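Local coordinates for 6-phosphogluconolactonase (Trypanosoma cruzi, PDB 6VYE), which probably catalyses the hydrolysis of 6-phosphogluconolactone to 6-phosphogluconate, the second step of the oxidative pentose phosphate pathway, at residues S94-N97 with M98-A102; S124-A127 with C128-V132; D136-E139 with K140-L144; V246-F249 with L250-C253. One frame throughout, in Å; residues are numbered along the deposited sequence.

Contact 1: residues S94-N97 with M98-A102; sequences SNYN and MARQA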
loop_
_atom_site.group_PDB
_atom_site.type_symbol
_atom_site.label_atom_id
_atom_site.label_comp_id
_atom_site.label_asym_id
_atom_site.label_seq_id
_atom_site.Cartn_x
_atom_site.Cartn_y
_atom_site.Cartn_z
ATOM N N SER A 94 -2.488 3.421 14.712
ATOM C CA SER A 94 -2.619 2.051 14.140
ATOM C C SER A 94 -3.384 2.104 12.808
ATOM O O SER A 94 -4.528 2.580 12.810
ATOM C CB SER A 94 -3.274 1.116 15.113
ATOM O OG SER A 94 -3.625 -0.126 14.494
ATOM N N ASN A 95 -2.803 1.615 11.708
ATOM C CA ASN A 95 -3.523 1.459 10.409
ATOM C C ASN A 95 -4.663 0.439 10.579
ATOM O O ASN A 95 -5.777 0.643 10.038
ATOM C CB ASN A 95 -2.565 1.047 9.288
ATOM C CG ASN A 95 -1.585 2.149 8.912
ATOM O OD1 ASN A 95 -1.856 3.315 9.120
ATOM N ND2 ASN A 95 -0.449 1.801 8.340
ATOM N N TYR A 96 -4.429 -0.618 11.343
ATOM C CA TYR A 96 -5.461 -1.653 11.617
ATOM C C TYR A 96 -6.656 -1.015 12.360
ATOM O O TYR A 96 -7.824 -1.217 11.925
ATOM C CB TYR A 96 -4.872 -2.848 12.353
ATOM C CG TYR A 96 -5.944 -3.808 12.770
ATOM C CD1 TYR A 96 -6.786 -4.349 11.815
ATOM C CD2 TYR A 96 -6.186 -4.105 14.102
ATOM C CE1 TYR A 96 -7.821 -5.191 12.166
ATOM C CE2 TYR A 96 -7.220 -4.957 14.471
ATOM C CZ TYR A 96 -8.029 -5.506 13.492
ATOM O OH TYR A 96 -9.059 -6.341 13.790
ATOM N N ASN A 97 -6.392 -0.196 13.384
ATOM C CA ASN A 97 -7.461 0.486 14.171
ATOM C C ASN A 97 -8.368 1.307 13.237
ATOM O O ASN A 97 -9.644 1.203 13.351
ATOM C CB ASN A 97 -6.871 1.370 15.270
ATOM C CG ASN A 97 -7.940 2.070 16.083
ATOM O OD1 ASN A 97 -8.766 1.410 16.696
ATOM N ND2 ASN A 97 -7.942 3.390 16.069
ATOM N N MET A 98 -7.768 2.075 12.325
ATOM C CA MET A 98 -8.512 2.954 11.382
ATOM C C MET A 98 -9.338 2.092 10.402
ATOM O O MET A 98 -10.540 2.372 10.213
ATOM C CB MET A 98 -7.537 3.877 10.632
ATOM C CG MET A 98 -8.193 4.742 9.566
ATOM S SD MET A 98 -8.412 3.941 7.898
ATOM C CE MET A 98 -6.814 4.238 7.142
ATOM N N ALA A 99 -8.724 1.088 9.775
ATOM C CA ALA A 99 -9.378 0.195 8.786
ATOM C C ALA A 99 -10.542 -0.538 9.475
ATOM O O ALA A 99 -11.580 -0.700 8.840
ATOM C CB ALA A 99 -8.358 -0.784 8.189
ATOM N N ARG A 100 -10.336 -0.970 10.722
ATOM C CA ARG A 100 -11.312 -1.715 11.545
ATOM C C ARG A 100 -12.524 -0.812 11.816
ATOM O O ARG A 100 -13.663 -1.303 11.604
ATOM C CB ARG A 100 -10.650 -2.212 12.835
ATOM C CG ARG A 100 -11.515 -3.127 13.695
ATOM C CD ARG A 100 -11.148 -3.136 15.165
ATOM N NE ARG A 100 -12.167 -2.472 16.000
ATOM C CZ ARG A 100 -12.060 -1.280 16.622
ATOM N NH1 ARG A 100 -13.070 -0.844 17.359
ATOM N NH2 ARG A 100 -10.964 -0.536 16.542
ATOM N N GLN A 101 -12.311 0.455 12.218
ATOM C CA GLN A 101 -13.441 1.361 12.542
ATOM C C GLN A 101 -14.267 1.595 11.272
ATOM O O GLN A 101 -15.512 1.606 11.355
ATOM C CB GLN A 101 -12.936 2.654 13.178
ATOM C CG GLN A 101 -12.419 2.453 14.597
ATOM C CD GLN A 101 -11.754 3.667 15.200
ATOM O OE1 GLN A 101 -11.695 3.804 16.421
ATOM N NE2 GLN A 101 -11.261 4.565 14.356
ATOM N N ALA A 102 -13.604 1.733 10.129
ATOM C CA ALA A 102 -14.206 2.191 8.859
ATOM C C ALA A 102 -14.915 1.042 8.136
ATOM O O ALA A 102 -15.893 1.324 7.397
ATOM C CB ALA A 102 -13.136 2.795 7.990
#

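Contact 2: residues S124-A127 with C128-V132; sequences SKVA and CNDAV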
loop_
_atom_site.group_PDB
_atom_site.type_symbol
_atom_site.label_atom_id
_atom_site.label_comp_id
_atom_site.label_asym_id
_atom_site.label_seq_id
_atom_site.Cartn_x
_atom_site.Cartn_y
_atom_site.Cartn_z
ATOM N N SER A 124 9.726 -2.003 26.593
ATOM C CA SER A 124 9.587 -0.596 27.056
ATOM C C SER A 124 9.689 0.354 25.858
ATOM O O SER A 124 8.855 1.270 25.760
ATOM C CB SER A 124 10.612 -0.264 28.115
ATOM O OG SER A 124 11.872 -0.829 27.785
ATOM N N LYS A 125 10.686 0.152 24.989
ATOM C CA LYS A 125 10.902 0.962 23.756
ATOM C C LYS A 125 11.156 0.011 22.578
ATOM O O LYS A 125 12.159 -0.745 22.631
ATOM C CB LYS A 125 12.071 1.935 23.966
ATOM C CG LYS A 125 11.714 3.371 24.344
ATOM C CD LYS A 125 12.433 3.893 25.595
ATOM C CE LYS A 125 13.947 3.924 25.485
ATOM N NZ LYS A 125 14.422 4.998 24.582
ATOM N N VAL A 126 10.274 0.042 21.566
ATOM C CA VAL A 126 10.406 -0.767 20.318
ATOM C C VAL A 126 11.708 -0.357 19.635
ATOM O O VAL A 126 11.930 0.846 19.481
ATOM C CB VAL A 126 9.203 -0.586 19.376
ATOM C CG1 VAL A 126 9.417 -1.296 18.043
ATOM C CG2 VAL A 126 7.917 -1.071 20.024
ATOM N N ALA A 127 12.543 -1.331 19.285
ATOM C CA ALA A 127 13.819 -1.131 18.568
ATOM C C ALA A 127 13.769 -1.912 17.251
ATOM O O ALA A 127 12.784 -2.689 17.033
ATOM C CB ALA A 127 14.986 -1.568 19.432
ATOM N N CYS A 128 14.802 -1.723 16.424
ATOM C CA CYS A 128 14.951 -2.330 15.077
ATOM C C CYS A 128 14.698 -3.844 15.131
ATOM O O CYS A 128 13.975 -4.341 14.243
ATOM C CB CYS A 128 16.327 -2.062 14.489
ATOM S SG CYS A 128 16.442 -2.558 12.752
ATOM N N ASN A 129 15.245 -4.543 16.129
ATOM C CA ASN A 129 15.207 -6.029 16.206
ATOM C C ASN A 129 13.775 -6.503 16.462
ATOM O O ASN A 129 13.447 -7.592 15.972
ATOM C CB ASN A 129 16.145 -6.611 17.266
ATOM C CG ASN A 129 16.342 -8.101 17.071
ATOM O OD1 ASN A 129 16.918 -8.525 16.071
ATOM N ND2 ASN A 129 15.832 -8.907 17.994
ATOM N N ASP A 130 12.982 -5.722 17.201
ATOM C CA ASP A 130 11.535 -5.954 17.441
ATOM C C ASP A 130 10.767 -5.836 16.117
ATOM O O ASP A 130 9.945 -6.717 15.824
ATOM C CB ASP A 130 10.938 -4.929 18.406
ATOM C CG ASP A 130 11.524 -4.997 19.808
ATOM O OD1 ASP A 130 11.455 -6.070 20.420
ATOM O OD2 ASP A 130 12.054 -3.974 20.265
ATOM N N ALA A 131 11.003 -4.755 15.373
ATOM C CA ALA A 131 10.399 -4.500 14.051
ATOM C C ALA A 131 10.752 -5.662 13.115
ATOM O O ALA A 131 9.850 -6.160 12.417
ATOM C CB ALA A 131 10.877 -3.172 13.516
ATOM N N VAL A 132 12.023 -6.065 13.081
ATOM C CA VAL A 132 12.482 -7.130 12.154
ATOM C C VAL A 132 11.778 -8.459 12.497
ATOM O O VAL A 132 11.397 -9.171 11.555
ATOM C CB VAL A 132 14.018 -7.239 12.141
ATOM C CG1 VAL A 132 14.492 -8.506 11.453
ATOM C CG2 VAL A 132 14.659 -6.032 11.484
#

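Contact 3: residues D136-E139 with K140-L144; sequences DAYE and KKIAL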
loop_
_atom_site.group_PDB
_atom_site.type_symbol
_atom_site.label_atom_id
_atom_site.label_comp_id
_atom_site.label_asym_id
_atom_site.label_seq_id
_atom_site.Cartn_x
_atom_site.Cartn_y
_atom_site.Cartn_z
ATOM N N ASP A 136 9.235 -10.519 9.916
ATOM C CA ASP A 136 9.451 -11.957 9.612
ATOM C C ASP A 136 8.163 -12.731 9.930
ATOM O O ASP A 136 7.826 -13.662 9.170
ATOM C CB ASP A 136 10.640 -12.548 10.367
ATOM C CG ASP A 136 11.999 -11.942 10.030
ATOM O OD1 ASP A 136 12.112 -11.218 9.004
ATOM O OD2 ASP A 136 12.967 -12.207 10.802
ATOM N N ALA A 137 7.489 -12.392 11.025
ATOM C CA ALA A 137 6.239 -13.072 11.440
ATOM C C ALA A 137 5.148 -12.770 10.397
ATOM O O ALA A 137 4.466 -13.724 9.992
ATOM C CB ALA A 137 5.833 -12.653 12.829
ATOM N N TYR A 138 5.059 -11.524 9.904
ATOM C CA TYR A 138 4.041 -11.147 8.898
ATOM C C TYR A 138 4.370 -11.814 7.567
ATOM O O TYR A 138 3.451 -12.334 6.918
ATOM C CB TYR A 138 3.897 -9.632 8.796
ATOM C CG TYR A 138 2.591 -9.182 8.208
ATOM C CD1 TYR A 138 1.397 -9.592 8.760
ATOM C CD2 TYR A 138 2.546 -8.293 7.153
ATOM C CE1 TYR A 138 0.182 -9.164 8.253
ATOM C CE2 TYR A 138 1.338 -7.851 6.634
ATOM C CZ TYR A 138 0.154 -8.298 7.178
ATOM O OH TYR A 138 -1.054 -7.892 6.687
ATOM N N GLU A 139 5.633 -11.845 7.167
ATOM C CA GLU A 139 6.060 -12.588 5.946
ATOM C C GLU A 139 5.556 -14.046 5.997
ATOM O O GLU A 139 4.991 -14.528 4.965
ATOM C CB GLU A 139 7.576 -12.532 5.764
ATOM C CG GLU A 139 8.024 -12.975 4.380
ATOM C CD GLU A 139 9.292 -12.310 3.830
ATOM O OE1 GLU A 139 9.733 -11.247 4.356
ATOM O OE2 GLU A 139 9.828 -12.831 2.838
ATOM N N LYS A 140 5.720 -14.737 7.131
ATOM C CA LYS A 140 5.319 -16.168 7.254
ATOM C C LYS A 140 3.790 -16.260 7.121
ATOM O O LYS A 140 3.301 -17.157 6.443
ATOM C CB LYS A 140 5.804 -16.778 8.572
ATOM C CG LYS A 140 7.319 -16.862 8.751
ATOM C CD LYS A 140 7.710 -17.053 10.243
ATOM C CE LYS A 140 9.068 -16.482 10.641
ATOM N NZ LYS A 140 9.011 -15.711 11.917
ATOM N N LYS A 141 3.064 -15.315 7.706
ATOM C CA LYS A 141 1.587 -15.283 7.672
ATOM C C LYS A 141 1.145 -15.125 6.209
ATOM O O LYS A 141 0.339 -15.924 5.751
ATOM C CB LYS A 141 1.110 -14.168 8.608
ATOM C CG LYS A 141 -0.333 -14.282 9.069
ATOM C CD LYS A 141 -0.794 -13.147 9.949
ATOM C CE LYS A 141 -0.560 -13.362 11.422
ATOM N NZ LYS A 141 -0.730 -12.078 12.144
ATOM N N ILE A 142 1.712 -14.156 5.479
ATOM C CA ILE A 142 1.356 -13.882 4.060
ATOM C C ILE A 142 1.655 -15.140 3.231
ATOM O O ILE A 142 0.843 -15.465 2.356
ATOM C CB ILE A 142 2.094 -12.650 3.496
ATOM C CG1 ILE A 142 1.761 -11.354 4.241
ATOM C CG2 ILE A 142 1.804 -12.526 1.999
ATOM C CD1 ILE A 142 2.633 -10.162 3.837
ATOM N N ALA A 143 2.813 -15.782 3.447
ATOM C CA ALA A 143 3.267 -16.973 2.678
ATOM C C ALA A 143 2.258 -18.113 2.884
ATOM O O ALA A 143 1.854 -18.750 1.888
ATOM C CB ALA A 143 4.674 -17.364 3.082
ATOM N N LEU A 144 1.785 -18.288 4.113
ATOM C CA LEU A 144 0.815 -19.357 4.448
ATOM C C LEU A 144 -0.515 -19.085 3.732
ATOM O O LEU A 144 -1.110 -20.042 3.193
ATOM C CB LEU A 144 0.595 -19.409 5.956
ATOM C CG LEU A 144 -0.433 -20.457 6.376
ATOM C CD1 LEU A 144 0.118 -21.866 6.154
ATOM C CD2 LEU A 144 -0.832 -20.276 7.829
#

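Contact 4: residues V246-F249 with L250-C253; sequences VSRF and LRNC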
loop_
_atom_site.group_PDB
_atom_site.type_symbol
_atom_site.label_atom_id
_atom_site.label_comp_id
_atom_site.label_asym_id
_atom_site.label_seq_id
_atom_site.Cartn_x
_atom_site.Cartn_y
_atom_site.Cartn_z
ATOM N N VAL A 246 12.074 8.048 -3.447
ATOM C CA VAL A 246 12.263 6.595 -3.185
ATOM C C VAL A 246 11.197 5.791 -3.927
ATOM O O VAL A 246 11.521 4.692 -4.306
ATOM C CB VAL A 246 12.294 6.299 -1.675
ATOM C CG1 VAL A 246 10.926 6.476 -1.013
ATOM C CG2 VAL A 246 12.908 4.924 -1.387
ATOM N N SER A 247 10.015 6.347 -4.173
ATOM C CA SER A 247 8.895 5.719 -4.928
ATOM C C SER A 247 9.141 5.668 -6.461
ATOM O O SER A 247 8.264 5.162 -7.203
ATOM C CB SER A 247 7.612 6.414 -4.558
ATOM O OG SER A 247 7.677 7.783 -4.981
ATOM N N ARG A 248 10.287 6.148 -6.940
ATOM C CA ARG A 248 10.840 5.903 -8.307
ATOM C C ARG A 248 10.694 4.438 -8.738
ATOM O O ARG A 248 10.375 4.217 -9.929
ATOM C CB ARG A 248 12.327 6.270 -8.357
ATOM C CG ARG A 248 12.931 6.161 -9.750
ATOM C CD ARG A 248 12.458 7.249 -10.690
ATOM N NE ARG A 248 13.090 7.106 -12.011
ATOM C CZ ARG A 248 12.793 7.828 -13.080
ATOM N NH1 ARG A 248 11.939 8.830 -12.994
ATOM N NH2 ARG A 248 13.387 7.581 -14.220
ATOM N N PHE A 249 10.792 3.478 -7.817
ATOM C CA PHE A 249 10.756 2.016 -8.109
ATOM C C PHE A 249 9.408 1.635 -8.745
ATOM O O PHE A 249 9.399 0.674 -9.473
ATOM C CB PHE A 249 11.071 1.175 -6.868
ATOM C CG PHE A 249 9.971 1.120 -5.838
ATOM C CD1 PHE A 249 8.900 0.248 -5.985
ATOM C CD2 PHE A 249 9.998 1.938 -4.727
ATOM C CE1 PHE A 249 7.880 0.210 -5.047
ATOM C CE2 PHE A 249 8.990 1.882 -3.773
ATOM C CZ PHE A 249 7.922 1.034 -3.954
ATOM N N LEU A 250 8.307 2.349 -8.477
ATOM C CA LEU A 250 6.968 2.009 -9.047
ATOM C C LEU A 250 7.041 1.927 -10.580
ATOM O O LEU A 250 6.148 1.288 -11.174
ATOM C CB LEU A 250 5.938 3.050 -8.610
ATOM C CG LEU A 250 5.610 3.083 -7.111
ATOM C CD1 LEU A 250 4.721 4.252 -6.793
ATOM C CD2 LEU A 250 4.944 1.784 -6.635
ATOM N N ARG A 251 8.045 2.549 -11.217
ATOM C CA ARG A 251 8.210 2.474 -12.697
ATOM C C ARG A 251 8.495 1.023 -13.098
ATOM O O ARG A 251 8.257 0.688 -14.248
ATOM C CB ARG A 251 9.350 3.355 -13.211
ATOM C CG ARG A 251 9.106 4.844 -13.028
ATOM C CD ARG A 251 10.318 5.648 -13.450
ATOM N NE ARG A 251 10.591 5.517 -14.872
ATOM C CZ ARG A 251 10.118 6.330 -15.819
ATOM N NH1 ARG A 251 9.317 7.342 -15.513
ATOM N NH2 ARG A 251 10.440 6.118 -17.085
ATOM N N ASN A 252 9.036 0.222 -12.194
ATOM C CA ASN A 252 9.401 -1.193 -12.454
ATOM C C ASN A 252 8.219 -2.137 -12.201
ATOM O O ASN A 252 8.409 -3.365 -12.319
ATOM C CB ASN A 252 10.579 -1.595 -11.571
ATOM C CG ASN A 252 11.862 -0.894 -11.966
ATOM O OD1 ASN A 252 12.665 -0.568 -11.091
ATOM N ND2 ASN A 252 12.041 -0.629 -13.248
ATOM N N CYS A 253 7.037 -1.632 -11.864
ATOM C CA CYS A 253 5.877 -2.495 -11.542
ATOM C C CYS A 253 5.545 -3.403 -12.730
ATOM O O CYS A 253 5.563 -2.910 -13.852
ATOM C CB CYS A 253 4.695 -1.652 -11.094
ATOM S SG CYS A 253 4.837 -1.149 -9.363
#

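Contact 1: residues S94-N97 with M98-A102
R100 reaches back along its own helix to meet Y96 and N97, and its atoms divide between the two. CB sits over one face of the Y96 ring, 4.1 Å above its plane and displaced toward the rim. CG follows at 4.0 Å from Y96 OH, and CD passes the same hydroxyl. With CG anti to the backbone N (chi1 -174°), the chain first runs out beside the tyrosine; a bend at chi3, 110°, then turns the guanidinium toward N97. At the tip, R100 NH2 lies 2.9 Å from N97 OD1, which approaches the guanidinium at its edge, in plane, the amide and guanidinium planes being 30° apart. Q101, one residue further on, lies along the N97 carbonyl, its CG 3.3 Å from N97 O. These side chains ride on the first turns of helix 95-104, which packs against strand 77-85 of the central mixed sheet. S94 is its N-cap: S94 OG accepts from N97 N at 3.0 Å, a nearly straight bond. Backbone bonds then run from A99 N to N95 O and from R100 N to Y96 O (2.8 Å), whereas M98 N to S94 O is weak. The helix start is also held from the strand, since the carboxylate of E84 accepts from N95 N and Y96 N, and N95 ND2 donates to D83 O. M98, bent at chi2 and chi3, lies against K57 and Y60 of helix 54-66. Y96 packs instead on the loop residues V112 and P114.

Contact 2: residues S124-A127 with C128-V132
D130 reaches back to A127, the N-cap of helix 128-146, and its carboxylate supplies one half of a capping box: the side chain of the third residue after the cap accepts from the cap residue's backbone N-H. Only this half is present, A127 having no polar side chain to return the bond. The polar contacts centre on A127. Its N-H points to D130 OD2 at 2.9 Å, nearly straight at 168°, and uses the anti lone pair of that oxygen. Its carbonyl accepts from A131 N at 3.2 Å, in the carbonyl plane, which makes the first full helical bond; a second approach, from D130 N, is weak. The carboxylate is probably also favoured by the positive end of the helix dipole.

Apolar contact is slighter. V126 CG1 lies beside D130 CB, 4.0 Å away, and the valine also packs on V120 of helix 119-122 and on W205. A131 touches V193 of the sheet's edge strand 191-194. D130 CG stands anti to its own carbonyl carbon (chi1 -64°), which turns the carboxylate back toward A127 N; D130 CB itself, placed by the backbone, lies 3.2 Å from A127 O.

Contact 3: residues D136-E139 with K140-L144
The Y138 ring and the I142 side chain meet at a slant one helical turn apart. I142 CG1 stands 4.2 Å above one face of the ring, toward its rim, and the terminal CD1 reaches Y138 CD2 at 3.8 Å. The tyrosine gets there with CG anti to the backbone N (chi1 -159°), while I142 sends CG1 beside its own backbone N, which turns the branch back over Y138 O, CG1 3.3 Å from it, and toward the ring. K141 brings CD obliquely to the same ring, 4.3 Å from Y138 CD1. The polar end of the tyrosine is fixed from outside: Y138 OH is bonded to V113 O and F81 N, and the ring and I142 both pack on F80 of strand 77-85.

K140 is oriented differently, running alongside D136. Its methylenes lie over the D136 carbonyl, CG 3.3 Å from D136 O, and NZ comes to 3.9 Å from D136 CB. The charged ends do not meet, since D136 OD2 and K140 NZ are 5.4 Å apart, and any attraction is probably modest. E139 sends its carboxylate away from K140 to a salt bridge with R189 and to the backbone N atoms of A190 and V191, tying the helix to the start of strand 191-194.

Beneath these side chains the backbone is regular, with I142 N to Y138 O at 2.9 Å and A143 N to E139 O equally short. This is an amphipathic alpha helix packed on the central sheet of an alpha/beta fold, aromatic and aliphatic side chains meeting at i, i+4 on its sheet-facing side.

Contact 4: residues V246-F249 with L250-C253
A short 3-10 helix, lying between helix 230-237 and strand 256-262, brings R248 and R251 onto the same flank. Their guanidinium groups stack almost parallel, centres 4.1 Å apart and planes at 8°. R251 CD sits over the middle of the R248 guanidinium, 3.3 Å from R248 CZ, and R248 NH2 lies above the rim of the other group, 3.5 Å from R251 NE. A bend in each chain, at chi2 in R248 and at chi3 in R251 (65°), lets the flat ends overlap. The closeness of the like charges is probably eased by the acceptors around them: R248 donates to the carbonyls of G235, A238 and D239, and R251 donates to I236 O and forms a salt bridge with D239.

On another flank, L250 CG lies over one face of the F249 ring, toward its rim, and L250 CD2 approaches F249 CE1 at 3.7 Å; both side chains also touch I214 of helix 211-215. The backbone bonds join residues three apart, L250 N to S247 O at 3.1 Å and N252 N to F249 O at 2.8 Å, with donors above the carbonyl planes. Such i, i+3 bonding defines a 3-10 helix, and the paired arginines form a stacked cluster gathered at the carbonyl-rich C-terminal end of helix 230-237.

Along the chain the contacts come in series, 1 to 4. Contacts 2 and 3 share helix 128-146, the first at its N-terminal cap and the second further along, with centres about 18 Å apart. Contact 1 opens the separate helix 95-104; its centre lies about 20 Å from that of contact 3, and both pack on strand 77-85, with F81 a neighbour of each. Contact 2 touches the edge strand 191-194, so contacts 1 to 3 all lie toward that end of the mixed sheet. Contact 4, in the 3-10 segment between helix 230-237 and strand 256-262, is far from the other three and lies across the chain's centre from contact 1, about 27 Å away between centres.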